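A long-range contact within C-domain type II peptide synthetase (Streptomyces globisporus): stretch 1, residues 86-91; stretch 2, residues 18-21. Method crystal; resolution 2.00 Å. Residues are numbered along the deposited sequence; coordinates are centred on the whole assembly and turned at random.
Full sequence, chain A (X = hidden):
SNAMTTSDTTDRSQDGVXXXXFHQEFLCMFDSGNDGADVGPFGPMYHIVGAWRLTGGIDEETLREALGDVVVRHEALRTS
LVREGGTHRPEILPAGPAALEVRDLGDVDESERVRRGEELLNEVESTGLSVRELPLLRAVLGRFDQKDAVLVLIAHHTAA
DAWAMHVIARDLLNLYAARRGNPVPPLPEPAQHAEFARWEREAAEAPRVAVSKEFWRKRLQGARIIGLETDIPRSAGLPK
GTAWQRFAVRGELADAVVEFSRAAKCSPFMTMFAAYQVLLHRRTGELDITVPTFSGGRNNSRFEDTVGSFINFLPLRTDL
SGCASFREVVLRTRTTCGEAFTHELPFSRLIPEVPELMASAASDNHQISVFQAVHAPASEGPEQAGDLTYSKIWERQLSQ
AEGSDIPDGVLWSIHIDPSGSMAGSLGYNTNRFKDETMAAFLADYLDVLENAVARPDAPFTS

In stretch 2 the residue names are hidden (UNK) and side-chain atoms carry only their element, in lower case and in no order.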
# COMPACT_ATOMS: atom_id res chain seq x y z
N GLY A 86 -11.29 -10.21 -22.97
CA GLY A 86 -10.27 -9.17 -22.87
C GLY A 86 -10.14 -8.48 -21.50
O GLY A 86 -9.12 -7.84 -21.23
N THR A 87 -11.15 -8.63 -20.64
CA THR A 87 -11.16 -7.91 -19.36
C THR A 87 -11.38 -8.89 -18.21
O THR A 87 -11.12 -10.08 -18.34
CB THR A 87 -12.25 -6.79 -19.37
OG1 THR A 87 -12.20 -6.03 -18.15
CG2 THR A 87 -13.64 -7.37 -19.55
N HIS A 88 -11.84 -8.38 -17.06
CA HIS A 88 -12.09 -9.21 -15.90
C HIS A 88 -13.52 -8.99 -15.42
O HIS A 88 -14.00 -7.87 -15.34
CB HIS A 88 -11.07 -8.91 -14.81
CG HIS A 88 -9.67 -9.10 -15.27
ND1 HIS A 88 -9.00 -10.30 -15.14
CD2 HIS A 88 -8.84 -8.29 -15.99
CE1 HIS A 88 -7.80 -10.20 -15.69
NE2 HIS A 88 -7.69 -8.99 -16.23
N ARG A 89 -14.21 -10.10 -15.18
CA ARG A 89 -15.55 -10.07 -14.62
C ARG A 89 -15.53 -10.41 -13.13
O ARG A 89 -15.07 -11.49 -12.76
CB ARG A 89 -16.45 -11.06 -15.35
CG ARG A 89 -17.78 -11.31 -14.65
CD ARG A 89 -18.73 -12.09 -15.53
NE ARG A 89 -18.16 -13.38 -15.91
CZ ARG A 89 -18.30 -14.50 -15.23
NH1 ARG A 89 -19.00 -14.53 -14.10
NH2 ARG A 89 -17.72 -15.61 -15.67
N PRO A 90 -16.06 -9.53 -12.29
CA PRO A 90 -16.25 -9.89 -10.88
C PRO A 90 -17.40 -10.86 -10.68
O PRO A 90 -18.41 -10.73 -11.34
CB PRO A 90 -16.57 -8.55 -10.19
CG PRO A 90 -16.34 -7.50 -11.23
CD PRO A 90 -16.53 -8.16 -12.55
N GLU A 91 -17.25 -11.83 -9.78
CA GLU A 91 -18.40 -12.62 -9.38
C GLU A 91 -18.33 -12.87 -7.88
O GLU A 91 -17.30 -13.32 -7.36
CB GLU A 91 -18.47 -13.93 -10.12
CG GLU A 91 -19.71 -14.73 -9.70
CD GLU A 91 -19.90 -16.00 -10.51
OE1 GLU A 91 -19.04 -16.27 -11.37
OE2 GLU A 91 -20.90 -16.72 -10.28
N UNK A 18 -22.28 -6.38 -10.56
CA UNK A 18 -21.08 -5.88 -9.87
C UNK A 18 -19.96 -5.49 -10.85
O UNK A 18 -19.26 -6.37 -11.35
c UNK A 18 -21.27 -8.30 -9.68
c UNK A 18 -20.65 -7.07 -9.00
c UNK A 18 -22.19 -7.83 -10.79
N UNK A 19 -19.81 -4.18 -11.16
CA UNK A 19 -18.81 -3.73 -12.14
C UNK A 19 -17.43 -3.62 -11.51
O UNK A 19 -17.33 -3.64 -10.26
c UNK A 19 -19.90 -1.84 -11.23
c UNK A 19 -20.55 -3.05 -10.58
c UNK A 19 -19.31 -2.35 -12.52
N UNK A 20 -16.38 -3.51 -12.34
CA UNK A 20 -15.04 -3.30 -11.79
C UNK A 20 -15.07 -1.92 -11.19
O UNK A 20 -15.67 -1.00 -11.77
c UNK A 20 -13.61 -4.72 -13.51
c UNK A 20 -12.53 -4.51 -14.59
c UNK A 20 -13.14 -5.73 -12.51
c UNK A 20 -13.93 -3.39 -12.84
N UNK A 21 -14.40 -1.77 -10.06
CA UNK A 21 -14.21 -0.44 -9.49
C UNK A 21 -13.30 0.41 -10.38
O UNK A 21 -12.60 -0.13 -11.23
o UNK A 21 -12.27 -1.10 -8.21
c UNK A 21 -13.58 -0.55 -8.12

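Position 18 carries three side-chain carbons and no other element, and the chain they form returns to the backbone: the first, CB, is bonded to CA of position 18, and the last is bonded to its backbone N. Three side-chain carbons closing a five-membered ring with N and CA identify one amino acid. The CA-to-CB bond points toward stretch 1, and the CA atoms of position 18 and Pro-90 are 6.4 Å apart, the nearest pairing between the two backbones. The tightest approach, however, is made by the main chain, with the carbonyl O of position 18 lying 3.1 Å from CG of Pro-90. The residue is Pro-18. Its compact, apolar ring suits a place beside another proline, where it covers surface without requiring a polar partner.

Position 19 repeats the pattern: three carbons, again closing a ring onto the backbone N. Here the CA-to-CB bond points away from stretch 1, and the side chain stays out of contact with stretch 1, so contact is left to the backbone, whose C atom at position 19 is 4.0 Å from CG of Pro-90. This is Pro-19. The ring restrains phi, observed at -81°, and with psi at 165° the chain is extended here. Having no amide hydrogen, the residue also leaves no backbone donor to be satisfied on this exposed segment.

Position 20 has four carbons and no heteroatom. The first is bonded to CA, the second forks, and two methyl groups end the branches; a fork at the second carbon distinguishes this side chain from one that branches at the first. Although the CA-to-CB bond points sideways, the end of the side chain comes nearer to stretch 1, reaching Thr-87, His-88 and Pro-90. The residue is Leu-20, with chi1 in m and chi2 in t. Its CD1 lies 3.9 Å from OG1 of Thr-87 and its CD2 3.9 Å from CG of Pro-90, and both methyls, CD1 and CD2, lie 3.7 Å from the backbone O of His-88. A forked apolar end is well suited to this place because its two methyls can meet different neighbours along the strand, Thr-87 and Pro-90.

Position 21 has one carbon followed by one oxygen, the shortest hydroxyl side chain, and touches nothing in stretch 1. It is Ser-21, at the N-cap of a helix. Its OG, with chi1 in p, caps a backbone N just past the stretch; serine fits because its short side chain can bring an oxygen acceptor to an otherwise unpaired amide of the first helical turn.

The contact works by packing. No hydrogen bond crosses between the stretches, and 238 Å² is buried in total, with Pro-90 and Leu-20 supplying the two largest shares. From 89 to 91 the side chains alternate: Pro-90 presents its ring to the extended segment of positions 18 to 20, whereas Arg-89 and Glu-91 direct their CA-to-CB bonds away and form a salt bridge, NH1 of Arg-89 lying 3.2 Å from OE1 of Glu-91. Leu-20 also packs against OG1 of Thr-87 and O of His-88.

Stretch 2, residues 18-21: PPLS
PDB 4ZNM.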